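Local coordinates for GCN5-related N-acetyltransferase (Kribbella flavida, PDB 4H89), which probably transfers acyl groups, most likely acetyl, to an acceptor substrate, as a member of the GCN5-related N-acetyltransferase family, at residues D13-D16 against A17-P20; V138-W141 against Q142-G145; F156-P159 against T160-Y163. All blocks are in the same frame, centred on the assembly; numbering follows the deposited sequence.

Contact 1. Residues D13-D16 against A17-P20; sequences DAED and ADWP
Glu15 and Asp18 grip each other through two hydrogen bonds where the chain turns from strand into helix. In the first, Glu15 N donates to Asp18 OD2 across 2.8 Å; the N-H points almost straight at the oxygen (176°) but arrives from above the carboxylate plane. Asp18 CG stands beside its own backbone N, anti to the carbonyl carbon (chi1 -65°), which swings OD2 back over the turn to this amide. The second runs the other way along the backbone, from Asp18 N to Glu15 O at 2.9 Å. A side-chain acceptor three residues on from the amide it holds resembles one half of a capping box. Trp19 N donates to Asp16 O at 3.2 Å, adding the next link toward the helix.

Asp18 OD2 also forms a salt bridge with Arg12, which probably eases the nearness of Glu15 OE1, 4.9 Å from Asp18 OD2; Glu15 has a long, weak ion pair with the same arginine. Asp13 instead pairs with Arg61.

Beyond these bonds Glu15 CB lies 3.6 Å from Asp18 OD2, and Trp19 turns its indole away from the preceding loop. That indole packs on Ala47, Arg48 and Trp51 of helix 44-51, while Ala14 and Asp18 rest on strand 61-66, so the turn that leads strand 10-13 into helix 19-32 packs on both helix 44-51 and strand 61-66.

Contact 2. Residues V138-W141 against Q142-G145; sequences VKLW and QSLG
Leu140 O, a helix carbonyl, takes a hydrogen bond from a side-chain hydroxyl: Ser143 OG donates to it at 2.7 Å, in the carbonyl plane and on a lone pair. It does so where helix 135-143 ends in a Schellman motif, with Gly145 as C-prime, Gly145 N bonded to Gln142 O and Phe146 N to Trp141 O. The hydroxyl reaches back because OG sits between the backbone N and the carbonyl carbon of its own residue (chi1 80°). Leu144 N also approaches Leu140 O, but that bond is weak, and the same amide bonds to Trp141 O from well above the carbonyl plane. This sharing belongs to the last turn of the helix. At the backbone angles of Gly145, with phi at 102°, a CB would be jammed against the carbonyl oxygen of the residue before. Just before it the helical i to i+4 bonds hold: Gln142 N to Val138 O and Ser143 N to Lys139 O.

The side chains divide into two groups. Leu140 and Leu144 lie side by side, CD1 to CD1 at 4.1 Å, and Leu144 CD1 also sits at the indole edge of Trp141, 4.4 Å from CE3. The indole meets Phe127 edge-to-face and packs on Met169 of strand 164-172, while Leu144 reaches Cys110 and Gln111 of helix 105-119.

Gln142 runs extended alongside Val138, its OE1 3.9 Å from Val138 CG1. A single water ties that amide to Lys139, donating to Gln142 OE1 at 2.8 Å and accepting from Lys139 NZ at 3.2 Å.

Contact 3. Residues F156-P159 against T160-Y163; sequences FHHP and THGY
Residues 156-159 and 160-163 fold back on each other as a short antiparallel beta-hairpin, at the outer end of the link between strands 147-155 and 164-172 and beside the second subunit. His158 and Gly162 form its hydrogen-bonded pair, His158 N to Gly162 O at 2.8 Å and Gly162 N to His158 O at 3.1 Å, leaving Pro159, Thr160 and His161 as the connection.

The imidazole of His158 fastens that connection: with CG anti to its backbone N (chi1 -173°), ND1 is brought to the turn amides and accepts from both Thr160 N (3.0 Å) and His161 N (3.1 Å), each tilted from the ring plane. Pro159 CD covers one face; against the other, His161 makes an offset stack, its CD2 3.3 Å from His158 CE1. A leucine in place of His158 would probably leave both turn amides without their acceptor and the His161 ring without its stacking partner.

The opposite face of the hairpin carries His157 and Tyr163. Tyr163 also meets His88 of the second subunit edge-to-face. Within the hairpin, His157 presents its edge to the phenol ring in a T-shaped pair (planes at 71°), CD2 standing 3.7 Å from Tyr163 CZ.

In the fold
None of the three contacts is wholly core; each is a partly buried local contact along a continuous piece of chain. Contacts 1 and 2 lie on opposite sides of the chain's centre, about 17 Å apart at their nearest atoms: contact 1 lies at the start of helix 19-32, with carboxylates and arginine, and contact 2 at the end of helix 135-143, with a hydroxyl and a glycine. Each has a buried tryptophan, Trp19 against helix 44-51 and Trp141 against strand 164-172 and helix 105-119. Contact 3, whose centre is farthest out at 21 Å from that of the chain, relies on imidazole and phenol rings and alone touches the second subunit. Strand 164-172 links contacts 2 and 3, packing against the former and continuing from the latter.

Contact 1. Residues D13-D16 against A17-P20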
loop_
_atom_site.group_PDB
_atom_site.type_symbol
_atom_site.label_atom_id
_atom_site.label_comp_id
_atom_site.label_asym_id
_atom_site.label_seq_id
_atom_site.Cartn_x
_atom_site.Cartn_y
_atom_site.Cartn_z
ATOM N N ASP A 13 -23.724 -8.858 1.922
ATOM C CA ASP A 13 -23.254 -7.838 1.027
ATOM C C ASP A 13 -23.884 -6.482 1.417
ATOM O O ASP A 13 -25.055 -6.374 1.751
ATOM C CB ASP A 13 -23.640 -8.105 -0.431
ATOM C CG ASP A 13 -22.925 -9.263 -1.051
ATOM O OD1 ASP A 13 -22.166 -9.993 -0.410
ATOM O OD2 ASP A 13 -23.191 -9.449 -2.265
ATOM N N ALA A 14 -23.075 -5.434 1.374
ATOM C CA ALA A 14 -23.549 -4.086 1.608
ATOM C C ALA A 14 -24.460 -3.680 0.451
ATOM O O ALA A 14 -24.204 -4.026 -0.697
ATOM C CB ALA A 14 -22.378 -3.132 1.720
ATOM N N GLU A 15 -25.508 -2.929 0.786
ATOM C CA GLU A 15 -26.413 -2.326 -0.180
ATOM C C GLU A 15 -26.060 -0.861 -0.226
ATOM O O GLU A 15 -25.521 -0.319 0.736
ATOM C CB GLU A 15 -27.880 -2.533 0.273
ATOM C CG GLU A 15 -28.236 -4.043 0.232
ATOM C CD GLU A 15 -29.472 -4.509 1.033
ATOM O OE1 GLU A 15 -30.356 -3.691 1.387
ATOM O OE2 GLU A 15 -29.566 -5.745 1.305
ATOM N N ASP A 16 -26.351 -0.195 -1.324
ATOM C CA ASP A 16 -26.038 1.242 -1.449
ATOM C C ASP A 16 -26.627 2.089 -0.340
ATOM O O ASP A 16 -25.957 2.992 0.210
ATOM C CB ASP A 16 -26.515 1.752 -2.780
ATOM C CG ASP A 16 -25.789 1.105 -3.917
ATOM O OD1 ASP A 16 -24.552 1.344 -4.038
ATOM O OD2 ASP A 16 -26.451 0.328 -4.648
ATOM N N ALA A 17 -27.821 1.707 0.077
ATOM C CA ALA A 17 -28.511 2.340 1.173
ATOM C C ALA A 17 -27.864 2.179 2.534
ATOM O O ALA A 17 -28.241 2.921 3.457
ATOM C CB ALA A 17 -29.951 1.850 1.216
ATOM N N ASP A 18 -26.911 1.235 2.705
ATOM C CA ASP A 18 -26.195 1.096 3.986
ATOM C C ASP A 18 -25.130 2.166 4.192
ATOM O O ASP A 18 -24.654 2.339 5.303
ATOM C CB ASP A 18 -25.529 -0.280 4.020
ATOM C CG ASP A 18 -26.505 -1.417 4.028
ATOM O OD1 ASP A 18 -27.562 -1.326 4.641
ATOM O OD2 ASP A 18 -26.131 -2.487 3.465
ATOM N N TRP A 19 -24.710 2.859 3.126
ATOM C CA TRP A 19 -23.560 3.778 3.249
ATOM C C TRP A 19 -23.746 4.857 4.336
ATOM O O TRP A 19 -22.811 5.112 5.092
ATOM C CB TRP A 19 -23.139 4.376 1.891
ATOM C CG TRP A 19 -22.135 5.454 2.032
ATOM C CD1 TRP A 19 -22.340 6.796 1.839
ATOM C CD2 TRP A 19 -20.798 5.337 2.568
ATOM N NE1 TRP A 19 -21.215 7.481 2.163
ATOM C CE2 TRP A 19 -20.246 6.610 2.585
ATOM C CE3 TRP A 19 -20.009 4.261 2.968
ATOM C CZ2 TRP A 19 -18.971 6.853 3.040
ATOM C CZ3 TRP A 19 -18.727 4.491 3.424
ATOM C CH2 TRP A 19 -18.224 5.797 3.453
ATOM N N PRO A 20 -24.924 5.489 4.441
ATOM C CA PRO A 20 -25.079 6.472 5.507
ATOM C C PRO A 20 -24.859 5.978 6.898
ATOM O O PRO A 20 -24.446 6.748 7.737
ATOM C CB PRO A 20 -26.517 7.001 5.294
ATOM C CG PRO A 20 -26.756 6.793 3.843
ATOM C CD PRO A 20 -26.097 5.485 3.556
#

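Contact 2. Residues V138-W141 against Q142-G145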
loop_
_atom_site.group_PDB
_atom_site.type_symbol
_atom_site.label_atom_id
_atom_site.label_comp_id
_atom_site.label_asym_id
_atom_site.label_seq_id
_atom_site.Cartn_x
_atom_site.Cartn_y
_atom_site.Cartn_z
ATOM N N VAL A 138 -4.985 -7.127 16.595
ATOM C CA VAL A 138 -3.864 -8.009 16.398
ATOM C C VAL A 138 -4.190 -9.403 16.890
ATOM O O VAL A 138 -4.003 -10.385 16.187
ATOM C CB VAL A 138 -2.554 -7.486 17.039
ATOM C CG1 VAL A 138 -1.444 -8.486 16.824
ATOM C CG2 VAL A 138 -2.127 -6.156 16.403
ATOM N N LYS A 139 -4.636 -9.511 18.132
ATOM C CA LYS A 139 -4.944 -10.794 18.722
ATOM C C LYS A 139 -6.100 -11.482 18.013
ATOM O O LYS A 139 -6.100 -12.697 17.872
ATOM C CB LYS A 139 -5.188 -10.645 20.227
ATOM C CG LYS A 139 -3.875 -10.268 20.932
ATOM C CD LYS A 139 -4.089 -10.156 22.422
ATOM C CE LYS A 139 -2.832 -9.668 23.133
ATOM N NZ LYS A 139 -1.636 -10.510 22.814
ATOM N N LEU A 140 -7.094 -10.720 17.578
ATOM C CA LEU A 140 -8.216 -11.292 16.855
ATOM C C LEU A 140 -7.720 -11.872 15.532
ATOM O O LEU A 140 -8.017 -13.010 15.209
ATOM C CB LEU A 140 -9.295 -10.218 16.592
ATOM C CG LEU A 140 -10.441 -10.622 15.643
ATOM C CD1 LEU A 140 -11.203 -11.798 16.194
ATOM C CD2 LEU A 140 -11.376 -9.449 15.373
ATOM N N TRP A 141 -6.896 -11.120 14.815
ATOM C CA TRP A 141 -6.393 -11.614 13.543
ATOM C C TRP A 141 -5.517 -12.858 13.764
ATOM O O TRP A 141 -5.611 -13.818 12.998
ATOM C CB TRP A 141 -5.606 -10.564 12.789
ATOM C CG TRP A 141 -6.226 -9.264 12.536
ATOM C CD1 TRP A 141 -5.543 -8.040 12.418
ATOM C CD2 TRP A 141 -7.567 -8.974 12.377
ATOM N NE1 TRP A 141 -6.389 -7.055 12.180
ATOM C CE2 TRP A 141 -7.652 -7.580 12.122
ATOM C CE3 TRP A 141 -8.724 -9.718 12.382
ATOM C CZ2 TRP A 141 -8.848 -6.923 11.944
ATOM C CZ3 TRP A 141 -9.920 -9.070 12.230
ATOM C CH2 TRP A 141 -9.989 -7.685 11.986
ATOM N N GLN A 142 -4.668 -12.851 14.786
ATOM C CA GLN A 142 -3.890 -14.053 15.124
ATOM C C GLN A 142 -4.806 -15.244 15.386
ATOM O O GLN A 142 -4.497 -16.372 14.967
ATOM C CB GLN A 142 -2.959 -13.782 16.312
ATOM C CG GLN A 142 -1.807 -12.869 15.927
ATOM C CD GLN A 142 -0.970 -12.440 17.096
ATOM O OE1 GLN A 142 -1.497 -12.153 18.181
ATOM N NE2 GLN A 142 0.318 -12.315 16.876
ATOM N N SER A 143 -5.907 -15.022 16.102
ATOM C CA SER A 143 -6.842 -16.108 16.406
ATOM C C SER A 143 -7.513 -16.680 15.157
ATOM O O SER A 143 -8.010 -17.806 15.187
ATOM C CB SER A 143 -7.908 -15.667 17.414
ATOM O OG SER A 143 -8.956 -14.917 16.818
ATOM N N LEU A 144 -7.478 -15.909 14.067
ATOM C CA LEU A 144 -8.055 -16.296 12.790
ATOM C C LEU A 144 -6.998 -16.708 11.806
ATOM O O LEU A 144 -7.278 -16.811 10.620
ATOM C CB LEU A 144 -8.904 -15.170 12.227
ATOM C CG LEU A 144 -10.179 -14.915 13.032
ATOM C CD1 LEU A 144 -10.816 -13.625 12.541
ATOM C CD2 LEU A 144 -11.124 -16.096 12.983
ATOM N N GLY A 145 -5.771 -16.918 12.271
ATOM C CA GLY A 145 -4.736 -17.514 11.455
ATOM C C GLY A 145 -3.699 -16.591 10.859
ATOM O O GLY A 145 -2.794 -17.051 10.187
HETATM O O HOH W 1 -0.254 -10.335 19.884
#

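Contact 3. Residues F156-P159 against T160-Y163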
loop_
_atom_site.group_PDB
_atom_site.type_symbol
_atom_site.label_atom_id
_atom_site.label_comp_id
_atom_site.label_asym_id
_atom_site.label_seq_id
_atom_site.Cartn_x
_atom_site.Cartn_y
_atom_site.Cartn_z
ATOM N N PHE A 156 3.770 4.978 12.805
ATOM C CA PHE A 156 2.430 5.524 13.027
ATOM C C PHE A 156 2.475 6.366 14.281
ATOM O O PHE A 156 2.937 5.894 15.312
ATOM C CB PHE A 156 1.432 4.355 13.220
ATOM C CG PHE A 156 -0.019 4.775 13.357
ATOM C CD1 PHE A 156 -0.545 5.099 14.601
ATOM C CD2 PHE A 156 -0.858 4.827 12.266
ATOM C CE1 PHE A 156 -1.874 5.449 14.704
ATOM C CE2 PHE A 156 -2.182 5.159 12.374
ATOM C CZ PHE A 156 -2.691 5.474 13.592
ATOM N N HIS A 157 2.031 7.625 14.216
ATOM C CA HIS A 157 1.972 8.496 15.417
ATOM C C HIS A 157 0.640 8.305 16.138
ATOM O O HIS A 157 -0.415 8.648 15.635
ATOM C CB HIS A 157 2.172 9.965 15.063
ATOM C CG HIS A 157 2.322 10.791 16.296
ATOM N ND1 HIS A 157 1.278 11.440 16.898
ATOM C CD2 HIS A 157 3.384 10.962 17.103
ATOM C CE1 HIS A 157 1.685 11.971 18.039
ATOM N NE2 HIS A 157 2.971 11.720 18.177
ATOM N N HIS A 158 0.686 7.671 17.298
ATOM C CA HIS A 158 -0.467 7.390 18.100
ATOM C C HIS A 158 -0.656 8.551 19.083
ATOM O O HIS A 158 0.325 9.022 19.652
ATOM C CB HIS A 158 -0.225 6.070 18.834
ATOM C CG HIS A 158 -1.402 5.553 19.589
ATOM N ND1 HIS A 158 -1.826 6.086 20.784
ATOM C CD2 HIS A 158 -2.260 4.542 19.302
ATOM C CE1 HIS A 158 -2.904 5.437 21.187
ATOM N NE2 HIS A 158 -3.191 4.484 20.309
ATOM N N PRO A 159 -1.894 8.972 19.302
ATOM C CA PRO A 159 -2.104 10.145 20.163
ATOM C C PRO A 159 -1.705 10.009 21.640
ATOM O O PRO A 159 -1.494 11.039 22.322
ATOM C CB PRO A 159 -3.611 10.416 20.026
ATOM C CG PRO A 159 -4.143 9.521 19.000
ATOM C CD PRO A 159 -3.149 8.471 18.720
ATOM N N THR A 160 -1.619 8.785 22.140
ATOM C CA THR A 160 -1.182 8.547 23.499
ATOM C C THR A 160 0.219 7.897 23.544
ATOM O O THR A 160 1.040 8.246 24.382
ATOM C CB THR A 160 -2.173 7.579 24.224
ATOM O OG1 THR A 160 -3.495 8.096 24.145
ATOM C CG2 THR A 160 -1.773 7.344 25.641
ATOM N N HIS A 161 0.517 6.964 22.639
ATOM C CA HIS A 161 1.708 6.104 22.770
ATOM C C HIS A 161 2.874 6.567 21.936
ATOM O O HIS A 161 3.933 5.927 21.946
ATOM C CB HIS A 161 1.361 4.648 22.436
ATOM C CG HIS A 161 0.253 4.127 23.268
ATOM N ND1 HIS A 161 0.218 4.292 24.641
ATOM C CD2 HIS A 161 -0.886 3.497 22.930
ATOM C CE1 HIS A 161 -0.898 3.774 25.099
ATOM N NE2 HIS A 161 -1.574 3.267 24.088
ATOM N N GLY A 162 2.688 7.662 21.192
ATOM C CA GLY A 162 3.748 8.229 20.388
ATOM C C GLY A 162 3.961 7.437 19.103
ATOM O O GLY A 162 3.028 6.792 18.588
ATOM N N TYR A 163 5.172 7.498 18.591
ATOM C CA TYR A 163 5.474 6.761 17.369
ATOM C C TYR A 163 5.573 5.266 17.680
ATOM O O TYR A 163 6.362 4.862 18.527
ATOM C CB TYR A 163 6.755 7.233 16.691
ATOM C CG TYR A 163 6.677 8.644 16.156
ATOM C CD1 TYR A 163 6.004 8.928 14.975
ATOM C CD2 TYR A 163 7.250 9.710 16.833
ATOM C CE1 TYR A 163 5.931 10.218 14.483
ATOM C CE2 TYR A 163 7.182 10.998 16.340
ATOM C CZ TYR A 163 6.530 11.260 15.187
ATOM O OH TYR A 163 6.419 12.520 14.672
#